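Local coordinates for protein acyl-CoA dehydrogenase (Thermus thermophilus, PDB 2Z1Q) that binds FAD and probably catalyses the 2,3-dehydrogenation of saturated acyl-CoA substrates, passing the electrons on to an acceptor, at residues 141-146 / 187-192; 516-521 / 549-554. All coordinates share one frame; numbering follows the deposited sequence.

Overall arrangement
Contact 1 (141-146 with 187-192) and contact 2 (516-521 with 549-554) lie on opposite sides of the chain's centre, their centres about 48 Å apart and their nearest atoms about 31 Å apart, so neither touches the other. Contact 1 closes before contact 2 opens along the chain. Contact 1 joins strands 144-147 and 190-197 of the mixed beta sheet, where the middle domain meets the flavin of FAD. Contact 2 lies in the helical C-terminal region, tying helix 505-528 to the loop between helices 535-547 and 556-570, away from the annotated sites. The separation matches the division of acyl-CoA dehydrogenases into a beta middle domain and helical regions: one contact borders the cofactor, the other fastens a helix to an inter-helix loop beside the second subunit.

Contact 1: 141-146 / 187-192; sequences EWIAAY and FAHLFT. With FAD (flavin-adenine dinucleotide), chain D.
The His189 imidazole lies between Phe187 O on one face and Trp142 CD1 on the other, with Ile143 N in plane at its edge. It forms an offset stack with the Trp142 five-membered ring, the planes only 16° apart, while His189 CB sits over an indole face in a CH-pi contact, 3.8 Å from the centroid of the Trp142 five-membered ring. His189 NE2 is buried with no hydrogen-bond partner in the model. FAD N3 lies in plane at the edge of the Tyr146 ring.

In the backbone, Ile143 O accepts two N-H groups in its carbonyl plane: His189 N at 2.8 Å and Leu190 N, the latter nearly straight (174°). The ladder continues with Ala145 N to Leu190 O at 2.9 Å and Thr192 N to Ala145 O, the last donor standing above the carbonyl plane. Water 1 also links Ala145 O to Thr192 OG1. The Ala145 methyl packs on Phe191 CD1 at 3.4 Å, and Ile143 CD1 reaches Phe187 CD2 at 3.5 Å.

This is a parallel strand pair of the middle-domain beta sheet, and it ends at the flavin site: FAD N3 donates to Tyr146 O at 2.8 Å, close to Leu148, whose N also hydrogen-bonds FAD, as Thr149 OG1 does.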
loop_
_atom_site.group_PDB
_atom_site.type_symbol
_atom_site.label_atom_id
_atom_site.label_comp_id
_atom_site.label_asym_id
_atom_site.label_seq_id
_atom_site.Cartn_x
_atom_site.Cartn_y
_atom_site.Cartn_z
ATOM N N GLU B 141 -26.069 -5.531 26.586
ATOM C CA GLU B 141 -26.978 -6.663 26.601
ATOM C C GLU B 141 -27.450 -6.871 25.168
ATOM O O GLU B 141 -27.632 -8.000 24.709
ATOM C CB GLU B 141 -28.153 -6.378 27.537
ATOM C CG GLU B 141 -29.333 -7.318 27.340
ATOM C CD GLU B 141 -30.304 -7.289 28.503
ATOM O OE1 GLU B 141 -30.700 -6.180 28.932
ATOM O OE2 GLU B 141 -30.678 -8.379 28.983
ATOM N N TRP B 142 -27.620 -5.765 24.456
ATOM C CA TRP B 142 -28.054 -5.807 23.071
ATOM C C TRP B 142 -27.034 -5.154 22.138
ATOM O O TRP B 142 -26.562 -4.039 22.398
ATOM C CB TRP B 142 -29.409 -5.133 22.963
ATOM C CG TRP B 142 -30.540 -6.079 23.180
ATOM C CD1 TRP B 142 -30.527 -7.221 23.929
ATOM C CD2 TRP B 142 -31.845 -5.985 22.614
ATOM N NE1 TRP B 142 -31.749 -7.849 23.862
ATOM C CE2 TRP B 142 -32.577 -7.110 23.059
ATOM C CE3 TRP B 142 -32.469 -5.059 21.766
ATOM C CZ2 TRP B 142 -33.901 -7.332 22.683
ATOM C CZ3 TRP B 142 -33.780 -5.279 21.391
ATOM C CH2 TRP B 142 -34.484 -6.407 21.849
ATOM N N ILE B 143 -26.675 -5.858 21.066
ATOM C CA ILE B 143 -25.716 -5.355 20.090
ATOM C C ILE B 143 -26.475 -4.763 18.913
ATOM O O ILE B 143 -27.437 -5.357 18.429
ATOM C CB ILE B 143 -24.788 -6.487 19.593
ATOM C CG1 ILE B 143 -24.041 -7.087 20.786
ATOM C CG2 ILE B 143 -23.776 -5.951 18.581
ATOM C CD1 ILE B 143 -23.206 -8.289 20.444
ATOM N N ALA B 144 -26.053 -3.598 18.439
ATOM C CA ALA B 144 -26.764 -2.972 17.336
ATOM C C ALA B 144 -26.026 -3.075 15.991
ATOM O O ALA B 144 -24.809 -3.228 15.950
ATOM C CB ALA B 144 -27.067 -1.504 17.684
ATOM N N ALA B 145 -26.795 -3.013 14.904
ATOM C CA ALA B 145 -26.254 -3.079 13.549
ATOM C C ALA B 145 -26.903 -1.979 12.716
ATOM O O ALA B 145 -28.022 -1.539 13.004
ATOM C CB ALA B 145 -26.529 -4.444 12.926
ATOM N N TYR B 146 -26.202 -1.558 11.670
ATOM C CA TYR B 146 -26.648 -0.484 10.788
ATOM C C TYR B 146 -26.744 -1.038 9.371
ATOM O O TYR B 146 -25.749 -1.503 8.816
ATOM C CB TYR B 146 -25.600 0.625 10.839
ATOM C CG TYR B 146 -25.974 1.919 10.180
ATOM C CD1 TYR B 146 -26.901 2.777 10.759
ATOM C CD2 TYR B 146 -25.329 2.331 9.013
ATOM C CE1 TYR B 146 -27.174 4.028 10.195
ATOM C CE2 TYR B 146 -25.588 3.560 8.446
ATOM C CZ TYR B 146 -26.507 4.409 9.037
ATOM O OH TYR B 146 -26.746 5.636 8.466
ATOM N N PHE B 187 -24.625 -11.456 15.134
ATOM C CA PHE B 187 -25.099 -11.531 16.518
ATOM C C PHE B 187 -25.863 -10.294 16.999
ATOM O O PHE B 187 -26.262 -10.224 18.160
ATOM C CB PHE B 187 -23.915 -11.794 17.455
ATOM C CG PHE B 187 -22.683 -11.003 17.100
ATOM C CD1 PHE B 187 -21.559 -11.642 16.583
ATOM C CD2 PHE B 187 -22.661 -9.619 17.247
ATOM C CE1 PHE B 187 -20.430 -10.911 16.216
ATOM C CE2 PHE B 187 -21.540 -8.880 16.881
ATOM C CZ PHE B 187 -20.422 -9.527 16.365
ATOM N N ALA B 188 -26.059 -9.321 16.114
ATOM C CA ALA B 188 -26.777 -8.100 16.475
ATOM C C ALA B 188 -28.237 -8.395 16.809
ATOM O O ALA B 188 -28.891 -9.183 16.119
ATOM C CB ALA B 188 -26.708 -7.097 15.329
ATOM N N HIS B 189 -28.736 -7.740 17.860
ATOM C CA HIS B 189 -30.118 -7.886 18.318
ATOM C C HIS B 189 -31.003 -6.816 17.699
ATOM O O HIS B 189 -32.175 -7.058 17.402
ATOM C CB HIS B 189 -30.186 -7.753 19.840
ATOM C CG HIS B 189 -29.265 -8.681 20.563
ATOM N ND1 HIS B 189 -29.596 -9.993 20.825
ATOM C CD2 HIS B 189 -27.993 -8.514 21.005
ATOM C CE1 HIS B 189 -28.567 -10.595 21.392
ATOM N NE2 HIS B 189 -27.582 -9.722 21.512
ATOM N N LEU B 190 -30.449 -5.621 17.522
ATOM C CA LEU B 190 -31.211 -4.520 16.947
ATOM C C LEU B 190 -30.631 -4.094 15.601
ATOM O O LEU B 190 -29.418 -4.000 15.436
ATOM C CB LEU B 190 -31.230 -3.331 17.909
ATOM C CG LEU B 190 -32.042 -2.107 17.471
ATOM C CD1 LEU B 190 -33.509 -2.481 17.332
ATOM C CD2 LEU B 190 -31.877 -0.998 18.495
ATOM N N PHE B 191 -31.507 -3.822 14.640
ATOM C CA PHE B 191 -31.079 -3.418 13.301
ATOM C C PHE B 191 -31.738 -2.121 12.827
ATOM O O PHE B 191 -32.966 -2.019 12.800
ATOM C CB PHE B 191 -31.411 -4.523 12.276
ATOM C CG PHE B 191 -30.504 -5.719 12.335
ATOM C CD1 PHE B 191 -29.375 -5.783 11.522
ATOM C CD2 PHE B 191 -30.784 -6.794 13.179
ATOM C CE1 PHE B 191 -28.539 -6.898 11.548
ATOM C CE2 PHE B 191 -29.948 -7.921 13.204
ATOM C CZ PHE B 191 -28.828 -7.968 12.388
ATOM N N THR B 192 -30.933 -1.135 12.441
ATOM C CA THR B 192 -31.491 0.112 11.905
ATOM C C THR B 192 -31.417 -0.058 10.377
ATOM O O THR B 192 -30.332 -0.039 9.795
ATOM C CB THR B 192 -30.679 1.363 12.376
ATOM O OG1 THR B 192 -30.834 1.526 13.788
ATOM C CG2 THR B 192 -31.181 2.624 11.688
HETATM P PA FAD D . -17.954 1.087 -5.151
HETATM O O1A FAD D . -17.244 0.155 -4.311
HETATM O O2A FAD D . -19.515 0.986 -5.476
HETATM O O5B FAD D . -17.313 2.507 -5.307
HETATM C C5B FAD D . -16.221 2.443 -6.223
HETATM C C4B FAD D . -15.889 3.915 -6.319
HETATM O O4B FAD D . -16.320 4.863 -5.427
HETATM C C3B FAD D . -14.509 4.399 -6.957
HETATM O O3B FAD D . -14.560 4.334 -8.387
HETATM C C2B FAD D . -14.614 5.847 -6.324
HETATM O O2B FAD D . -13.936 6.892 -7.028
HETATM C C1B FAD D . -16.110 5.782 -6.436
HETATM N N9A FAD D . -16.971 6.927 -6.409
HETATM C C8A FAD D . -18.232 6.853 -5.892
HETATM N N7A FAD D . -18.831 7.980 -6.014
HETATM C C5A FAD D . -17.994 8.866 -6.595
HETATM C C6A FAD D . -18.097 10.236 -6.982
HETATM N N6A FAD D . -19.269 10.923 -6.744
HETATM N N1A FAD D . -17.015 10.817 -7.569
HETATM C C2A FAD D . -15.895 10.144 -7.816
HETATM N N3A FAD D . -15.787 8.875 -7.475
HETATM C C4A FAD D . -16.773 8.185 -6.880
HETATM N N1 FAD D . -22.440 -0.750 5.404
HETATM C C2 FAD D . -23.394 -0.465 6.317
HETATM O O2 FAD D . -24.397 0.120 5.942
HETATM N N3 FAD D . -23.295 -0.818 7.623
HETATM C C4 FAD D . -22.206 -1.500 8.120
HETATM O O4 FAD D . -22.126 -1.815 9.282
HETATM C C4X FAD D . -21.127 -1.860 7.167
HETATM N N5 FAD D . -20.038 -2.555 7.534
HETATM C C5X FAD D . -19.088 -2.910 6.631
HETATM C C6 FAD D . -17.954 -3.710 7.017
HETATM C C7 FAD D . -17.011 -4.100 6.052
HETATM C C7M FAD D . -15.835 -4.965 6.465
HETATM C C8 FAD D . -17.159 -3.692 4.688
HETATM C C8M FAD D . -16.171 -4.099 3.617
HETATM C C9 FAD D . -18.233 -2.918 4.310
HETATM C C9A FAD D . -19.222 -2.515 5.260
HETATM N N10 FAD D . -20.336 -1.757 4.838
HETATM C C10 FAD D . -21.321 -1.421 5.745
HETATM C "C1'" FAD D . -20.386 -1.420 3.439
HETATM C "C2'" FAD D . -19.947 0.011 3.095
HETATM O "O2'" FAD D . -20.837 0.967 3.651
HETATM C "C3'" FAD D . -19.977 -0.028 1.601
HETATM O "O3'" FAD D . -19.000 -1.022 1.178
HETATM C "C4'" FAD D . -19.604 1.255 0.912
HETATM O "O4'" FAD D . -20.489 2.339 1.204
HETATM C "C5'" FAD D . -19.636 0.822 -0.509
HETATM O "O5'" FAD D . -19.276 1.763 -1.390
HETATM P P FAD D . -19.145 0.829 -2.688
HETATM O O1P FAD D . -18.246 -0.300 -2.330
HETATM O O2P FAD D . -20.597 0.239 -3.128
HETATM O O3P FAD D . -18.464 1.825 -3.790
HETATM O O HOH W 1 -29.478 -0.278 15.153
#

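Contact 2: 516-521 / 549-554; sequences QALDRA and TKREPG. Unlike the reference sequence in segment 549-554: Gly554 (reference Val).
Arg551 grips Asp519 side-on in a bidentate salt bridge. Its NE donates to Asp519 OD1 at 3.1 Å and its NH2 to Asp519 OD2 at 3.2 Å, the second bond the straighter at 161°; a weak third bond runs from NH2 to OD1. Both acceptors lie close to the guanidinium plane, but the carboxylate is turned 42° against it, so OD2 offers its syn lone pair whereas OD1 is met from above the carboxylate plane. The bridge ties helix 505-528 to the loop joining helices 535-547 and 556-570 in the helical C-terminal part of this acyl-CoA dehydrogenase.

Arg551 reaches the acid because CG takes the crowded position between backbone N and carbonyl carbon (chi1 69°) and the chain then runs extended to NE. On the way its aliphatic part crosses Leu518 obliquely, with Leu518 CD2 3.6 Å from Arg551 CB and equally near CD. An alanine at Arg551 would remove the guanidinium and the methylenes beyond CB, and would probably leave Asp519 without this charge partner and loosen the loop's hold on the helix.

Farther along the helix, the Ala521 methyl meets Thr549 CG2 at 3.9 Å, and both side chains touch Leu456 of helix 445-468. Thr549 OG1 is turned to other partners, among them the side chain of Gln522. Asp519 also packs on Ala523 of the second subunit, placing the bridge near the dimer interface. Water 2 makes a further link, donating to Asp519 OD1 and to Thr549 O, each at 3.1 Å.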
loop_
_atom_site.group_PDB
_atom_site.type_symbol
_atom_site.label_atom_id
_atom_site.label_comp_id
_atom_site.label_asym_id
_atom_site.label_seq_id
_atom_site.Cartn_x
_atom_site.Cartn_y
_atom_site.Cartn_z
ATOM N N GLN B 516 7.722 18.324 3.635
ATOM C CA GLN B 516 7.127 17.434 2.650
ATOM C C GLN B 516 5.765 17.911 2.168
ATOM O O GLN B 516 5.443 17.780 0.990
ATOM C CB GLN B 516 7.032 16.032 3.236
ATOM C CG GLN B 516 8.389 15.394 3.423
ATOM C CD GLN B 516 8.315 14.053 4.109
ATOM O OE1 GLN B 516 7.956 13.954 5.284
ATOM N NE2 GLN B 516 8.650 13.005 3.375
ATOM N N ALA B 517 4.970 18.473 3.074
ATOM C CA ALA B 517 3.651 18.980 2.715
ATOM C C ALA B 517 3.769 20.115 1.701
ATOM O O ALA B 517 2.931 20.246 0.800
ATOM C CB ALA B 517 2.921 19.470 3.959
ATOM N N LEU B 518 4.799 20.947 1.848
ATOM C CA LEU B 518 4.978 22.053 0.917
ATOM C C LEU B 518 5.319 21.526 -0.466
ATOM O O LEU B 518 4.856 22.060 -1.466
ATOM C CB LEU B 518 6.068 23.023 1.402
ATOM C CG LEU B 518 5.556 24.282 2.118
ATOM C CD1 LEU B 518 4.784 23.875 3.350
ATOM C CD2 LEU B 518 6.713 25.194 2.503
ATOM N N ASP B 519 6.111 20.463 -0.528
ATOM C CA ASP B 519 6.477 19.900 -1.820
ATOM C C ASP B 519 5.267 19.335 -2.544
ATOM O O ASP B 519 5.121 19.518 -3.751
ATOM C CB ASP B 519 7.502 18.787 -1.662
ATOM C CG ASP B 519 8.797 19.269 -1.072
ATOM O OD1 ASP B 519 9.129 20.468 -1.235
ATOM O OD2 ASP B 519 9.484 18.438 -0.452
ATOM N N ARG B 520 4.426 18.638 -1.783
ATOM C CA ARG B 520 3.213 18.024 -2.305
ATOM C C ARG B 520 2.244 19.113 -2.750
ATOM O O ARG B 520 1.495 18.930 -3.708
ATOM C CB ARG B 520 2.553 17.165 -1.209
ATOM C CG ARG B 520 2.364 15.706 -1.578
ATOM C CD ARG B 520 2.802 14.821 -0.438
ATOM N NE ARG B 520 2.235 15.257 0.837
ATOM C CZ ARG B 520 2.829 15.077 2.014
ATOM N NH1 ARG B 520 4.005 14.472 2.079
ATOM N NH2 ARG B 520 2.259 15.521 3.130
ATOM N N ALA B 521 2.265 20.243 -2.048
ATOM C CA ALA B 521 1.397 21.367 -2.387
ATOM C C ALA B 521 1.789 21.945 -3.743
ATOM O O ALA B 521 0.930 22.186 -4.591
ATOM C CB ALA B 521 1.487 22.453 -1.312
ATOM N N THR B 549 4.601 28.356 -1.977
ATOM C CA THR B 549 5.127 27.085 -1.491
ATOM C C THR B 549 6.654 27.132 -1.400
ATOM O O THR B 549 7.310 26.121 -1.164
ATOM C CB THR B 549 4.690 25.917 -2.408
ATOM O OG1 THR B 549 5.076 26.178 -3.762
ATOM C CG2 THR B 549 3.184 25.750 -2.352
ATOM N N LYS B 550 7.210 28.325 -1.576
ATOM C CA LYS B 550 8.654 28.510 -1.516
ATOM C C LYS B 550 9.148 28.243 -0.097
ATOM O O LYS B 550 8.552 28.707 0.877
ATOM C CB LYS B 550 9.014 29.944 -1.936
ATOM C CG LYS B 550 10.095 30.044 -3.027
ATOM C CD LYS B 550 9.675 29.356 -4.344
ATOM C CE LYS B 550 10.775 29.431 -5.414
ATOM N NZ LYS B 550 10.384 28.783 -6.709
ATOM N N ARG B 551 10.232 27.486 0.023
ATOM C CA ARG B 551 10.794 27.182 1.332
ATOM C C ARG B 551 12.294 26.987 1.234
ATOM O O ARG B 551 12.848 26.849 0.143
ATOM C CB ARG B 551 10.167 25.914 1.911
ATOM C CG ARG B 551 10.545 24.632 1.168
ATOM C CD ARG B 551 9.777 23.437 1.711
ATOM N NE ARG B 551 10.212 22.157 1.150
ATOM C CZ ARG B 551 11.393 21.592 1.398
ATOM N NH1 ARG B 551 12.267 22.194 2.200
ATOM N NH2 ARG B 551 11.698 20.413 0.868
ATOM N N GLU B 552 12.945 26.981 2.391
ATOM C CA GLU B 552 14.383 26.782 2.459
ATOM C C GLU B 552 14.670 25.307 2.725
ATOM O O GLU B 552 14.115 24.710 3.644
ATOM C CB GLU B 552 14.987 27.662 3.559
ATOM C CG GLU B 552 15.053 29.140 3.185
ATOM C CD GLU B 552 15.860 29.379 1.913
ATOM O OE1 GLU B 552 15.323 29.995 0.969
ATOM O OE2 GLU B 552 17.031 28.944 1.853
ATOM N N PRO B 553 15.532 24.696 1.898
ATOM C CA PRO B 553 15.902 23.283 2.029
ATOM C C PRO B 553 16.192 22.842 3.471
ATOM O O PRO B 553 17.008 23.442 4.161
ATOM C CB PRO B 553 17.123 23.172 1.116
ATOM C CG PRO B 553 16.786 24.145 0.006
ATOM C CD PRO B 553 16.254 25.334 0.779
ATOM N N GLY B 554 15.497 21.800 3.922
ATOM C CA GLY B 554 15.703 21.278 5.264
ATOM C C GLY B 554 16.447 19.958 5.159
ATOM O O GLY B 554 16.343 19.278 4.142
HETATM O O HOH W 2 8.583 23.410 -2.056
#